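Long-range contacts in inositol monophosphatase (PDB 4N81), which probably hydrolyses phosphate monoesters such as inositol monophosphate with the help of magnesium: residues His123-Trp127 with Ser136-Glu140; Gly129-Thr135 with Pro216-Ala221. All blocks are in the same frame, centred on the assembly; numbering follows the deposited sequence.

Overall arrangement
Both contacts are built on the beta hairpin of strands 125-130 and 133-137, part of the large mixed sheet of the inositol monophosphatase fold. Followed from the N terminus, the chain leaves strand 112-120 and enters the hairpin. Contact 1 (123-127 with 136-140) closes a short loop, of eight intervening residues, by joining the two strands at the hairpin's open end. Contact 2 (129-135 with 216-221) closes a far longer one, bringing helix 214-220 back against the strand ends that flank the hairpin's turn after 80 residues that include strand 154-157 and helix 187-194. Their segments alternate along the chain, so the two loops cross. The contacts, their centres about 13 Å apart, meet where Trp127 O packs on Ile217 CD1, at 3.8 Å.

Contact 1 of 2, residues His123-Trp127 with Ser136-Glu140; sequences HQERW and SFNGE
Trp127 and Phe137 face each other across the open end of an antiparallel beta hairpin, as a non-hydrogen-bonded pair on one face of the sheet. Their rings make an edge-to-face stack with planes 63° apart: Phe137 turns its CD2-CE2 edge onto the indole, CD2 coming 3.4 Å from Trp127 CE2. Having CG anti to its backbone N (chi1 176°) brings the Phe137 ring alongside the indole, and CZ also reaches Glu125 CB. Tyr188 packs edge-to-face with Trp127 as well, so a broad, flat indole suits this buried place. A leucine here would probably leave the edge of Phe137 without its aromatic face and open a gap beside Tyr188.

Polar contacts centre on Asn138, in the type I' turn from Phe137 to Glu140, whose middle residues both have positive phi, as asparagine and glycine readily accept. Asn138 N donates to Arg126 O at 2.9 Å. Its side-chain amide makes two bonds to the facing backbone. OD1 accepts from strand residue Arg126 N at 3.0 Å, the donor tilted from the carbonyl plane. ND2 donates to a lone pair of Gln124 O, in the G1 bulge that Gln124 and Glu125 form opposite Gln120. A water also donates to Asn138 OD1, 2.7 Å away.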
ATOM      1  N   HIS A 123      11.442  -5.777  -0.001  1.00 13.83           N
ATOM      2  CA  HIS A 123      11.880  -5.337   1.348  1.00 15.81           C
ATOM      3  C   HIS A 123      12.353  -6.403   2.292  1.00 15.79           C
ATOM      4  O   HIS A 123      12.756  -6.109   3.421  1.00 13.91           O
ATOM      5  CB  HIS A 123      10.867  -4.363   1.935  1.00 16.56           C
ATOM      6  CG  HIS A 123      10.817  -3.104   1.116  1.00 20.37           C
ATOM      7  ND1 HIS A 123       9.645  -2.571   0.618  1.00 23.20           N
ATOM      8  CD2 HIS A 123      11.831  -2.342   0.619  1.00 23.73           C
ATOM      9  CE1 HIS A 123       9.936  -1.503  -0.109  1.00 19.95           C
ATOM     10  NE2 HIS A 123      11.253  -1.356  -0.144  1.00 31.34           N
ATOM     11  N   GLN A 124      12.357  -7.636   1.801  1.00 13.38           N
ATOM     12  CA  GLN A 124      12.837  -8.780   2.593  1.00 16.46           C
ATOM     13  C   GLN A 124      12.062  -8.909   3.908  1.00 16.19           C
ATOM     14  O   GLN A 124      12.628  -8.821   4.999  1.00 16.95           O
ATOM     15  CB  GLN A 124      14.338  -8.662   2.882  1.00 23.23           C
ATOM     16  CG  GLN A 124      15.128  -8.139   1.722  1.00 36.88           C
ATOM     17  CD  GLN A 124      15.445  -9.213   0.771  1.00 48.28           C
ATOM     18  OE1 GLN A 124      14.557  -9.966   0.351  1.00 53.91           O
ATOM     19  NE2 GLN A 124      16.730  -9.338   0.433  1.00 50.37           N
ATOM     20  N   GLU A 125      10.765  -9.105   3.782  1.00 12.42           N
ATOM     21  CA  GLU A 125       9.926  -9.328   4.940  1.00 12.07           C
ATOM     22  C   GLU A 125       9.295 -10.695   4.709  1.00 13.23           C
ATOM     23  O   GLU A 125       8.597 -10.902   3.694  1.00 13.24           O
ATOM     24  CB  GLU A 125       8.815  -8.276   4.938  1.00 12.78           C
ATOM     25  CG  GLU A 125       9.396  -6.837   4.971  1.00 15.06           C
ATOM     26  CD  GLU A 125       8.299  -5.746   4.985  1.00 20.44           C
ATOM     27  OE1 GLU A 125       8.242  -4.941   5.957  1.00 19.63           O
ATOM     28  OE2 GLU A 125       7.527  -5.702   4.002  1.00 19.00           O
ATOM     29  N   ARG A 126       9.469 -11.585   5.684  1.00 12.54           N
ATOM     30  CA  ARG A 126       9.040 -12.959   5.515  1.00 13.08           C
ATOM     31  C   ARG A 126       8.280 -13.447   6.756  1.00 13.15           C
ATOM     32  O   ARG A 126       8.824 -13.441   7.881  1.00 14.96           O
ATOM     33  CB  ARG A 126      10.247 -13.875   5.261  1.00 14.75           C
ATOM     34  CG  ARG A 126       9.808 -15.339   5.008  1.00 14.34           C
ATOM     35  CD  ARG A 126      10.989 -16.236   4.519  1.00 19.70           C
ATOM     36  NE  ARG A 126      11.503 -15.734   3.246  1.00 19.59           N
ATOM     37  CZ  ARG A 126      12.470 -16.309   2.525  1.00 19.08           C
ATOM     38  NH1 ARG A 126      13.054 -17.444   2.924  1.00 17.81           N
ATOM     39  NH2 ARG A 126      12.846 -15.735   1.386  1.00 19.92           N
ATOM     40  N   TRP A 127       7.020 -13.819   6.539  1.00 12.13           N
ATOM     41  CA  TRP A 127       6.178 -14.418   7.579  1.00 12.07           C
ATOM     42  C   TRP A 127       6.195 -15.941   7.387  1.00 13.38           C
ATOM     43  O   TRP A 127       6.029 -16.386   6.254  1.00 14.44           O
ATOM     44  CB  TRP A 127       4.728 -13.977   7.330  1.00 11.18           C
ATOM     45  CG  TRP A 127       4.394 -12.547   7.662  1.00 10.53           C
ATOM     46  CD1 TRP A 127       3.801 -12.086   8.840  1.00 10.31           C
ATOM     47  CD2 TRP A 127       4.604 -11.397   6.831  1.00 11.44           C
ATOM     48  NE1 TRP A 127       3.673 -10.699   8.774  1.00 13.00           N
ATOM     49  CE2 TRP A 127       4.120 -10.259   7.549  1.00 11.58           C
ATOM     50  CE3 TRP A 127       5.185 -11.199   5.561  1.00 11.35           C
ATOM     51  CZ2 TRP A 127       4.130  -8.956   6.995  1.00 10.17           C
ATOM     52  CZ3 TRP A 127       5.211  -9.900   5.021  1.00 11.93           C
ATOM     53  CH2 TRP A 127       4.681  -8.797   5.735  1.00 13.71           C
ATOM     54  N   SER A 136       6.336 -16.662  12.931  1.00 14.26           N
ATOM     55  CA  SER A 136       7.508 -15.816  13.000  1.00 14.56           C
ATOM     56  C   SER A 136       7.574 -14.802  11.843  1.00 19.32           C
ATOM     57  O   SER A 136       7.134 -15.096  10.796  1.00 15.41           O
ATOM     58  CB  SER A 136       8.760 -16.668  12.965  1.00 20.00           C
ATOM     59  OG  SER A 136       8.989 -17.355  14.185  1.00 20.00           O
ATOM     60  N   PHE A 137       8.149 -13.643  12.107  1.00 13.72           N
ATOM     61  CA  PHE A 137       8.354 -12.669  11.062  1.00 13.20           C
ATOM     62  C   PHE A 137       9.847 -12.335  11.101  1.00 15.87           C
ATOM     63  O   PHE A 137      10.333 -11.872  12.127  1.00 14.49           O
ATOM     64  CB  PHE A 137       7.556 -11.425  11.346  1.00 12.42           C
ATOM     65  CG  PHE A 137       7.803 -10.298  10.327  1.00 14.69           C
ATOM     66  CD1 PHE A 137       8.647  -9.239  10.629  1.00 18.51           C
ATOM     67  CD2 PHE A 137       7.159 -10.315   9.084  1.00 16.03           C
ATOM     68  CE1 PHE A 137       8.850  -8.161   9.693  1.00 19.97           C
ATOM     69  CE2 PHE A 137       7.377  -9.300   8.142  1.00 15.68           C
ATOM     70  CZ  PHE A 137       8.218  -8.218   8.442  1.00 16.59           C
ATOM     71  N   ASN A 138      10.567 -12.584  10.001  1.00 16.67           N
ATOM     72  CA  ASN A 138      12.043 -12.386   9.968  1.00 16.76           C
ATOM     73  C   ASN A 138      12.685 -13.040  11.180  1.00 20.19           C
ATOM     74  O   ASN A 138      13.600 -12.500  11.816  1.00 19.44           O
ATOM     75  CB  ASN A 138      12.447 -10.915   9.783  1.00 17.76           C
ATOM     76  CG  ASN A 138      12.098 -10.416   8.400  1.00 20.78           C
ATOM     77  OD1 ASN A 138      11.737 -11.217   7.551  1.00 19.39           O
ATOM     78  ND2 ASN A 138      12.246  -9.117   8.143  1.00 22.69           N
ATOM     79  N   GLY A 139      12.183 -14.227  11.486  1.00 16.88           N
ATOM     80  CA  GLY A 139      12.768 -15.082  12.501  1.00 19.15           C
ATOM     81  C   GLY A 139      12.319 -14.808  13.920  1.00 22.29           C
ATOM     82  O   GLY A 139      12.724 -15.548  14.820  1.00 22.37           O
ATOM     83  N   GLU A 140      11.457 -13.809  14.142  1.00 18.09           N
ATOM     84  CA  GLU A 140      10.971 -13.522  15.502  1.00 17.73           C
ATOM     85  C   GLU A 140       9.505 -13.906  15.724  1.00 15.94           C
ATOM     86  O   GLU A 140       8.697 -13.672  14.857  1.00 14.97           O
ATOM     87  CB  GLU A 140      11.138 -12.023  15.803  1.00 24.48           C
ATOM     88  CG  GLU A 140      12.613 -11.567  15.805  1.00 34.58           C
ATOM     89  CD  GLU A 140      13.390 -12.141  16.985  1.00 48.09           C
ATOM     90  OE1 GLU A 140      14.528 -12.642  16.790  1.00 54.20           O
ATOM     91  OE2 GLU A 140      12.863 -12.102  18.119  1.00 51.46           O
TER
HETATM   92  O   HOH W   1      13.313 -11.913   5.496  1.00 20.47           O
HETATM   93  O   HOH W   2      10.262 -15.739   9.853  1.00 24.06           O

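Contact 2 of 2, residues Gly129-Thr135 with Pro216-Ala221; sequences GVKDLPT and PIVEGA
With OG1 anti to its own carbonyl carbon (chi1 -69°), Thr135 turns its hydroxyl onto the carbonyl oxygen of Ile217, while CG2, anti to the backbone N, comes to Ile217 CG2. This is a beta hairpin of the inositol monophosphatase fold packed on a helix, mainly through residues at the ends of its type I turn (Val130 to Leu133) and just beyond: strand 133-135 crosses helix 216-220 nearly at a right angle, their axes 6.8 Å apart at closest approach. The hydroxyl donates to a lone pair of Ile217 O at 2.7 Å, in the carbonyl plane. That oxygen also receives a weak bond from Ala221 N, so threonine offers a buried donor to this helix carbonyl and a methyl to the apolar side chain beside it.

The backbone adds a second bond, Thr135 N to Gly220 O at 3.0 Å; it is nearly straight at hydrogen (172°), yet the donor stands above the carbonyl plane. Glycine suits Gly220's place because a beta carbon there would run into Thr135 OG1. Gly129 suits its place for a like reason: a beta carbon would run into Ile217 N and Pro216 C, with Gly129 CA only 3.9 Å from Ile217 CA. Beyond the hairpin, Ile217 reaches Ile118 of strand 112-120 and Ser194 of helix 187-194. Ile217 CG1 lies against Gly129 N, and Pro216 CB packs on Gly129 C at 3.8 Å.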
ATOM      1  N   GLY A 129       4.368 -19.485   8.983  1.00 14.81           N
ATOM      2  CA  GLY A 129       3.431 -20.113   9.911  1.00 15.55           C
ATOM      3  C   GLY A 129       3.402 -21.619   9.726  1.00 17.64           C
ATOM      4  O   GLY A 129       3.599 -22.122   8.598  1.00 16.95           O
ATOM      5  N   VAL A 130       3.177 -22.366  10.811  1.00 15.84           N
ATOM      6  CA  VAL A 130       3.195 -23.828  10.723  1.00 17.01           C
ATOM      7  C   VAL A 130       2.266 -24.323  11.824  1.00 18.14           C
ATOM      8  O   VAL A 130       2.167 -23.694  12.905  1.00 17.04           O
ATOM      9  CB  VAL A 130       4.602 -24.433  11.053  1.00 21.46           C
ATOM     10  CG1 VAL A 130       4.626 -25.929  10.785  1.00 19.61           C
ATOM     11  CG2 VAL A 130       5.710 -23.738  10.298  1.00 27.44           C
ATOM     12  N   LYS A 131       1.666 -25.479  11.589  1.00 17.86           N
ATOM     13  CA  LYS A 131       0.583 -25.980  12.414  1.00 20.74           C
ATOM     14  C   LYS A 131       1.049 -26.130  13.872  1.00 22.76           C
ATOM     15  O   LYS A 131       0.271 -25.936  14.797  1.00 24.44           O
ATOM     16  CB  LYS A 131       0.198 -27.364  11.846  1.00 26.44           C
ATOM     17  CG  LYS A 131      -0.650 -28.249  12.720  1.00 32.26           C
ATOM     18  CD  LYS A 131      -0.912 -29.584  12.000  1.00 38.42           C
ATOM     19  CE  LYS A 131      -1.834 -30.497  12.794  1.00 46.00           C
ATOM     20  NZ  LYS A 131      -2.350 -31.599  11.914  1.00 52.13           N
ATOM     21  N   ASP A 132       2.318 -26.447  14.082  1.00 23.17           N
ATOM     22  CA  ASP A 132       2.748 -26.781  15.446  1.00 28.05           C
ATOM     23  C   ASP A 132       3.746 -25.785  16.085  1.00 31.07           C
ATOM     24  O   ASP A 132       4.433 -26.116  17.039  1.00 27.94           O
ATOM     25  CB  ASP A 132       3.232 -28.251  15.569  1.00 33.05           C
ATOM     26  CG  ASP A 132       4.357 -28.610  14.589  1.00 34.29           C
ATOM     27  OD1 ASP A 132       4.856 -27.730  13.854  1.00 34.76           O
ATOM     28  OD2 ASP A 132       4.764 -29.790  14.572  1.00 32.19           O
ATOM     29  N   LEU A 133       3.875 -24.594  15.514  1.00 25.84           N
ATOM     30  CA  LEU A 133       4.774 -23.591  16.062  1.00 25.26           C
ATOM     31  C   LEU A 133       4.124 -22.213  16.018  1.00 20.52           C
ATOM     32  O   LEU A 133       3.223 -21.971  15.212  1.00 21.31           O
ATOM     33  CB  LEU A 133       6.071 -23.509  15.254  1.00 31.22           C
ATOM     34  CG  LEU A 133       7.233 -24.423  15.638  1.00 41.27           C
ATOM     35  CD1 LEU A 133       7.300 -24.747  17.136  1.00 37.83           C
ATOM     36  CD2 LEU A 133       7.018 -25.629  14.874  1.00 47.90           C
ATOM     37  N   PRO A 134       4.591 -21.292  16.888  1.00 19.85           N
ATOM     38  CA  PRO A 134       4.227 -19.863  16.758  1.00 17.02           C
ATOM     39  C   PRO A 134       4.738 -19.287  15.441  1.00 15.59           C
ATOM     40  O   PRO A 134       5.816 -19.637  14.940  1.00 19.83           O
ATOM     41  CB  PRO A 134       4.945 -19.182  17.946  1.00 17.83           C
ATOM     42  CG  PRO A 134       5.751 -20.245  18.605  1.00 25.95           C
ATOM     43  CD  PRO A 134       5.311 -21.599  18.133  1.00 21.96           C
ATOM     44  N   THR A 135       3.949 -18.387  14.889  1.00 15.65           N
ATOM     45  CA  THR A 135       4.287 -17.688  13.666  1.00 14.64           C
ATOM     46  C   THR A 135       5.473 -16.776  13.916  1.00 15.86           C
ATOM     47  O   THR A 135       5.571 -16.188  15.003  1.00 16.00           O
ATOM     48  CB  THR A 135       3.082 -16.903  13.213  1.00 13.43           C
ATOM     49  OG1 THR A 135       2.100 -17.843  12.784  1.00 15.58           O
ATOM     50  CG2 THR A 135       3.385 -15.934  12.055  1.00 12.23           C
ATOM     51  N   PRO A 216      -2.156 -20.649   8.310  1.00 13.77           N
ATOM     52  CA  PRO A 216      -1.236 -21.007   9.407  1.00 13.93           C
ATOM     53  C   PRO A 216      -0.542 -19.796  10.002  1.00 14.82           C
ATOM     54  O   PRO A 216      -0.234 -19.785  11.199  1.00 14.64           O
ATOM     55  CB  PRO A 216      -0.212 -21.951   8.735  1.00 19.20           C
ATOM     56  CG  PRO A 216      -0.855 -22.386   7.476  1.00 18.18           C
ATOM     57  CD  PRO A 216      -1.780 -21.307   7.041  1.00 17.18           C
ATOM     58  N   ILE A 217      -0.281 -18.792   9.167  1.00 13.52           N
ATOM     59  CA  ILE A 217       0.450 -17.606   9.636  1.00 11.56           C
ATOM     60  C   ILE A 217      -0.434 -16.805  10.591  1.00 11.93           C
ATOM     61  O   ILE A 217      -0.041 -16.534  11.727  1.00 11.87           O
ATOM     62  CB  ILE A 217       0.863 -16.728   8.421  1.00 11.11           C
ATOM     63  CG1 ILE A 217       1.957 -17.484   7.636  1.00 12.86           C
ATOM     64  CG2 ILE A 217       1.269 -15.270   8.837  1.00 11.15           C
ATOM     65  CD1 ILE A 217       2.266 -16.781   6.263  1.00 11.47           C
ATOM     66  N   VAL A 218      -1.663 -16.551  10.169  1.00 10.54           N
ATOM     67  CA  VAL A 218      -2.586 -15.802  11.016  1.00 10.14           C
ATOM     68  C   VAL A 218      -2.919 -16.585  12.295  1.00 10.63           C
ATOM     69  O   VAL A 218      -2.888 -16.017  13.409  1.00 12.49           O
ATOM     70  CB  VAL A 218      -3.887 -15.494  10.259  1.00 12.23           C
ATOM     71  CG1 VAL A 218      -4.966 -14.943  11.237  1.00 11.47           C
ATOM     72  CG2 VAL A 218      -3.611 -14.412   9.142  1.00  9.51           C
ATOM     73  N   GLU A 219      -3.208 -17.877  12.142  1.00 11.16           N
ATOM     74  CA  GLU A 219      -3.627 -18.671  13.283  1.00 11.70           C
ATOM     75  C   GLU A 219      -2.481 -18.877  14.253  1.00 18.85           C
ATOM     76  O   GLU A 219      -2.709 -18.809  15.449  1.00 14.72           O
ATOM     77  CB  GLU A 219      -4.384 -19.980  12.844  1.00 12.22           C
ATOM     78  CG  GLU A 219      -5.728 -19.539  12.076  1.00 16.74           C
ATOM     79  CD  GLU A 219      -6.957 -20.497  12.127  1.00 28.71           C
ATOM     80  OE1 GLU A 219      -6.623 -21.694  12.021  1.00 19.88           O
ATOM     81  OE2 GLU A 219      -8.226 -20.042  12.227  1.00 20.45           O
ATOM     82  N   GLY A 220      -1.240 -19.017  13.750  1.00 12.54           N
ATOM     83  CA  GLY A 220      -0.107 -19.278  14.630  1.00 13.25           C
ATOM     84  C   GLY A 220       0.352 -17.984  15.265  1.00 16.83           C
ATOM     85  O   GLY A 220       1.212 -18.012  16.177  1.00 16.81           O
ATOM     86  N   ALA A 221      -0.170 -16.852  14.768  1.00 12.02           N
ATOM     87  CA  ALA A 221       0.035 -15.552  15.465  1.00 13.03           C
ATOM     88  C   ALA A 221      -1.008 -15.300  16.564  1.00 14.57           C
ATOM     89  O   ALA A 221      -0.920 -14.338  17.300  1.00 13.21           O
ATOM     90  CB  ALA A 221       0.094 -14.354  14.461  1.00 11.59           C
TER
HETATM   91  O   HOH W   3      -0.303 -22.203  12.538  1.00 15.52           O